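Local coordinates for succinoglycan biosynthesis protein (Bacillus cereus ATCC 14579, PDB 3B55) that is of uncertain function, binds calcium, belongs to the erythromycin esterase-like family and may take part in succinoglycan biosynthesis, at residues 375-388 / 423-435. The protein carries 1 engineered substitution. Numbering follows the deposited sequence.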
# COMPACT_ATOMS: atom_id res chain seq x y z
N PHE A 375 -20.82 -8.88 9.38
CA PHE A 375 -20.19 -7.87 10.23
C PHE A 375 -21.10 -6.64 10.25
O PHE A 375 -21.08 -5.85 11.20
CB PHE A 375 -18.81 -7.49 9.69
CG PHE A 375 -17.69 -8.37 10.18
CD1 PHE A 375 -16.98 -8.04 11.32
CD2 PHE A 375 -17.38 -9.56 9.52
CE1 PHE A 375 -15.97 -8.87 11.80
CE2 PHE A 375 -16.38 -10.39 9.99
CZ PHE A 375 -15.67 -10.05 11.13
N GLY A 376 -21.89 -6.48 9.20
CA GLY A 376 -22.80 -5.35 9.11
C GLY A 376 -23.96 -5.40 10.09
O GLY A 376 -24.66 -4.41 10.28
N GLN A 377 -24.17 -6.56 10.72
CA GLN A 377 -25.26 -6.69 11.68
C GLN A 377 -24.83 -6.32 13.11
O GLN A 377 -25.65 -6.30 14.02
CB GLN A 377 -25.83 -8.11 11.66
CG GLN A 377 -26.44 -8.52 10.33
CD GLN A 377 -27.39 -7.47 9.78
OE1 GLN A 377 -27.01 -6.67 8.93
NE2 GLN A 377 -28.61 -7.45 10.29
N VAL A 378 -23.54 -6.03 13.29
CA VAL A 378 -23.04 -5.63 14.60
C VAL A 378 -23.58 -4.23 14.86
O VAL A 378 -23.45 -3.35 14.01
CB VAL A 378 -21.50 -5.61 14.63
CG1 VAL A 378 -21.00 -4.96 15.91
CG2 VAL A 378 -20.96 -7.03 14.51
N LYS A 379 -24.19 -4.01 16.03
CA LYS A 379 -24.77 -2.71 16.35
C LYS A 379 -23.80 -1.64 16.82
O LYS A 379 -23.94 -1.08 17.91
CB LYS A 379 -25.89 -2.88 17.37
CG LYS A 379 -27.16 -2.13 17.00
CD LYS A 379 -28.26 -2.38 18.01
CE LYS A 379 -29.65 -2.22 17.42
NZ LYS A 379 -29.95 -0.88 16.89
N LYS A 380 -22.83 -1.33 15.97
CA LYS A 380 -21.85 -0.31 16.28
C LYS A 380 -21.45 0.37 14.97
O LYS A 380 -21.24 -0.30 13.96
CB LYS A 380 -20.62 -0.93 16.95
CG LYS A 380 -20.90 -1.60 18.29
CD LYS A 380 -19.62 -2.19 18.88
CE LYS A 380 -19.81 -2.72 20.30
NZ LYS A 380 -20.73 -3.89 20.36
N ASP A 381 -21.38 1.70 14.99
CA ASP A 381 -21.01 2.47 13.81
C ASP A 381 -19.66 2.04 13.26
O ASP A 381 -19.52 1.86 12.05
CB ASP A 381 -20.99 3.96 14.16
CG ASP A 381 -22.38 4.51 14.46
OD1 ASP A 381 -22.50 5.39 15.34
OD2 ASP A 381 -23.35 4.07 13.80
N GLN A 382 -18.67 1.91 14.14
CA GLN A 382 -17.32 1.49 13.77
C GLN A 382 -16.74 0.66 14.91
O GLN A 382 -17.03 0.91 16.08
CB GLN A 382 -16.38 2.69 13.55
CG GLN A 382 -16.89 3.80 12.65
CD GLN A 382 -17.83 4.73 13.36
OE1 GLN A 382 -17.72 4.94 14.58
NE2 GLN A 382 -18.75 5.32 12.62
N PHE A 383 -15.91 -0.32 14.56
CA PHE A 383 -15.28 -1.16 15.57
C PHE A 383 -14.21 -2.02 14.93
O PHE A 383 -14.16 -2.17 13.71
CB PHE A 383 -16.31 -2.08 16.23
CG PHE A 383 -16.94 -3.07 15.29
CD1 PHE A 383 -18.03 -2.72 14.50
CD2 PHE A 383 -16.43 -4.36 15.18
CE1 PHE A 383 -18.61 -3.64 13.62
CE2 PHE A 383 -16.99 -5.29 14.30
CZ PHE A 383 -18.09 -4.93 13.52
N PHE A 384 -13.32 -2.56 15.76
CA PHE A 384 -12.31 -3.46 15.24
C PHE A 384 -12.27 -4.70 16.11
O PHE A 384 -12.85 -4.72 17.20
CB PHE A 384 -10.93 -2.79 15.13
CG PHE A 384 -10.34 -2.34 16.44
CD1 PHE A 384 -10.83 -1.21 17.10
CD2 PHE A 384 -9.22 -2.99 16.96
CE1 PHE A 384 -10.21 -0.73 18.24
CE2 PHE A 384 -8.59 -2.52 18.11
CZ PHE A 384 -9.09 -1.38 18.75
N ILE A 385 -11.60 -5.74 15.63
CA ILE A 385 -11.56 -6.98 16.38
C ILE A 385 -10.37 -7.83 15.98
O ILE A 385 -9.91 -7.76 14.83
CB ILE A 385 -12.86 -7.78 16.14
CG1 ILE A 385 -12.78 -9.14 16.83
CG2 ILE A 385 -13.10 -7.94 14.65
CD1 ILE A 385 -14.14 -9.76 17.08
N ASP A 386 -9.87 -8.62 16.92
CA ASP A 386 -8.74 -9.49 16.65
C ASP A 386 -9.29 -10.83 16.16
O ASP A 386 -9.82 -11.62 16.94
CB ASP A 386 -7.92 -9.72 17.93
CG ASP A 386 -6.56 -10.33 17.64
OD1 ASP A 386 -6.46 -11.13 16.68
OD2 ASP A 386 -5.60 -10.03 18.38
N LEU A 387 -9.16 -11.08 14.86
CA LEU A 387 -9.64 -12.32 14.26
C LEU A 387 -8.86 -13.53 14.76
O LEU A 387 -9.36 -14.65 14.74
CB LEU A 387 -9.54 -12.23 12.73
CG LEU A 387 -10.26 -11.05 12.05
CD1 LEU A 387 -10.01 -11.08 10.56
CD2 LEU A 387 -11.75 -11.11 12.35
N ARG A 388 -7.63 -13.30 15.21
CA ARG A 388 -6.80 -14.39 15.70
C ARG A 388 -7.30 -14.93 17.04
O ARG A 388 -6.92 -16.02 17.45
CB ARG A 388 -5.36 -13.91 15.87
CG ARG A 388 -4.70 -13.48 14.58
CD ARG A 388 -3.42 -12.72 14.88
NE ARG A 388 -3.68 -11.58 15.75
CZ ARG A 388 -2.76 -10.72 16.16
NH1 ARG A 388 -1.49 -10.86 15.78
NH2 ARG A 388 -3.10 -9.71 16.96
N LEU A 423 -11.57 -14.77 5.65
CA LEU A 423 -11.21 -13.60 6.44
C LEU A 423 -10.17 -13.87 7.51
O LEU A 423 -9.24 -13.08 7.68
CB LEU A 423 -12.47 -13.00 7.08
CG LEU A 423 -12.35 -11.52 7.42
CD1 LEU A 423 -12.06 -10.72 6.15
CD2 LEU A 423 -13.63 -11.05 8.07
N GLY A 424 -10.33 -14.97 8.24
CA GLY A 424 -9.38 -15.31 9.28
C GLY A 424 -7.97 -15.58 8.76
O GLY A 424 -7.00 -15.40 9.49
N LYS A 425 -7.85 -16.00 7.51
CA LYS A 425 -6.53 -16.27 6.95
C LYS A 425 -5.92 -15.02 6.31
O LYS A 425 -4.71 -14.84 6.33
CB LYS A 425 -6.62 -17.40 5.92
CG LYS A 425 -7.13 -18.71 6.51
CD LYS A 425 -7.04 -19.87 5.52
CE LYS A 425 -7.70 -21.11 6.11
NZ LYS A 425 -7.36 -22.37 5.38
N ALA A 426 -6.77 -14.17 5.74
CA ALA A 426 -6.31 -12.96 5.09
C ALA A 426 -5.86 -11.87 6.07
O ALA A 426 -4.86 -11.19 5.82
CB ALA A 426 -7.40 -12.41 4.19
N PHE A 427 -6.57 -11.72 7.18
CA PHE A 427 -6.24 -10.68 8.15
C PHE A 427 -6.18 -11.11 9.61
O PHE A 427 -6.93 -11.99 10.05
CB PHE A 427 -7.24 -9.53 8.06
CG PHE A 427 -7.38 -8.93 6.69
CD1 PHE A 427 -6.36 -8.13 6.16
CD2 PHE A 427 -8.53 -9.14 5.94
CE1 PHE A 427 -6.49 -7.55 4.89
CE2 PHE A 427 -8.67 -8.57 4.67
CZ PHE A 427 -7.65 -7.77 4.14
N ASP A 428 -5.30 -10.47 10.36
CA ASP A 428 -5.14 -10.73 11.78
C ASP A 428 -6.13 -9.81 12.51
O ASP A 428 -6.68 -10.17 13.55
CB ASP A 428 -3.72 -10.38 12.25
CG ASP A 428 -2.65 -11.17 11.52
OD1 ASP A 428 -2.73 -12.43 11.50
OD2 ASP A 428 -1.72 -10.54 10.96
N ILE A 429 -6.36 -8.62 11.96
CA ILE A 429 -7.25 -7.66 12.59
C ILE A 429 -8.20 -7.02 11.59
O ILE A 429 -7.78 -6.58 10.52
CB ILE A 429 -6.42 -6.55 13.27
CG1 ILE A 429 -5.48 -7.20 14.30
CG2 ILE A 429 -7.35 -5.52 13.95
CD1 ILE A 429 -4.40 -6.27 14.83
N LEU A 430 -9.49 -6.97 11.94
CA LEU A 430 -10.48 -6.36 11.06
C LEU A 430 -11.14 -5.12 11.66
O LEU A 430 -11.55 -5.12 12.82
CB LEU A 430 -11.59 -7.35 10.68
CG LEU A 430 -12.56 -6.70 9.67
CD1 LEU A 430 -12.24 -7.19 8.26
CD2 LEU A 430 -13.99 -7.03 10.02
N VAL A 431 -11.23 -4.07 10.85
CA VAL A 431 -11.86 -2.83 11.26
C VAL A 431 -13.09 -2.65 10.38
O VAL A 431 -12.98 -2.48 9.17
CB VAL A 431 -10.91 -1.64 11.07
CG1 VAL A 431 -11.64 -0.34 11.34
CG2 VAL A 431 -9.71 -1.79 11.99
N GLN A 432 -14.27 -2.70 11.00
CA GLN A 432 -15.53 -2.56 10.27
C GLN A 432 -16.10 -1.14 10.40
O GLN A 432 -16.15 -0.58 11.49
CB GLN A 432 -16.56 -3.57 10.80
CG GLN A 432 -17.93 -3.50 10.12
CD GLN A 432 -17.96 -4.16 8.75
OE1 GLN A 432 -18.92 -4.02 8.00
NE2 GLN A 432 -16.90 -4.90 8.42
N ILE A 433 -16.51 -0.58 9.27
CA ILE A 433 -17.10 0.75 9.22
C ILE A 433 -18.45 0.53 8.53
O ILE A 433 -18.52 0.27 7.33
CB ILE A 433 -16.21 1.72 8.42
CG1 ILE A 433 -14.81 1.71 9.01
CG2 ILE A 433 -16.77 3.14 8.47
CD1 ILE A 433 -13.82 2.56 8.25
N GLN A 434 -19.52 0.61 9.31
CA GLN A 434 -20.86 0.34 8.81
C GLN A 434 -21.40 1.28 7.74
O GLN A 434 -22.19 0.86 6.89
CB GLN A 434 -21.84 0.24 9.99
CG GLN A 434 -21.34 -0.70 11.09
CD GLN A 434 -21.32 -2.17 10.68
OE1 GLN A 434 -20.93 -2.51 9.56
NE2 GLN A 434 -21.72 -3.06 11.59
N LYS A 435 -21.01 2.55 7.75
CA LYS A 435 -21.48 3.45 6.70
C LYS A 435 -20.39 4.37 6.17
O LYS A 435 -19.77 5.13 6.91
CB LYS A 435 -22.68 4.30 7.15
CG LYS A 435 -23.30 5.05 5.96
CD LYS A 435 -24.35 6.09 6.33
CE LYS A 435 -25.75 5.49 6.40
NZ LYS A 435 -26.00 4.58 5.26
O HOH W 1 -20.32 3.89 10.10
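Gln434 reaches from the corner that follows strand 429-433 into the loop 377-381, and shows how one amide can tie the connection between a helix and a strand to the end of the neighbouring strand. Its backbone N donates to Asp381 O (3.0 Å). CB then rests on that same oxygen, and CG lies close to both it and Lys380 O. The chain bends at chi2 (-69°), which carries the amide back toward helix 371-376. There OE1 lies against the CA of Gly376, while NE2 gives one hydrogen bond to Phe375 O (2.9 Å, N-H...O angle 160°) and another, less straight, to Val378 O (3.0 Å) on a lone pair; both acceptors lie near the amide plane, which fixes its rotation. NE2 also borders the edge of the Phe383 ring, whose two faces take Gln432 CB and Val378 CG1. Further along, Leu430 CD2 sits over one face of Phe375, 3.5 Å from the ring centroid, and Leu387 CD1 packs on Leu423 and Phe427. Antiparallel pairing from Gln382-Ile433 to Asp386-Ile429 joins the strands. In the mixed sheet, strand 51-53 flanks 382-386 and strand 336-344 flanks 429-433; helix 68-72 covers the face carrying Phe384 and Ile429, and helix 371-376 packs against the Phe383 and Leu430 face.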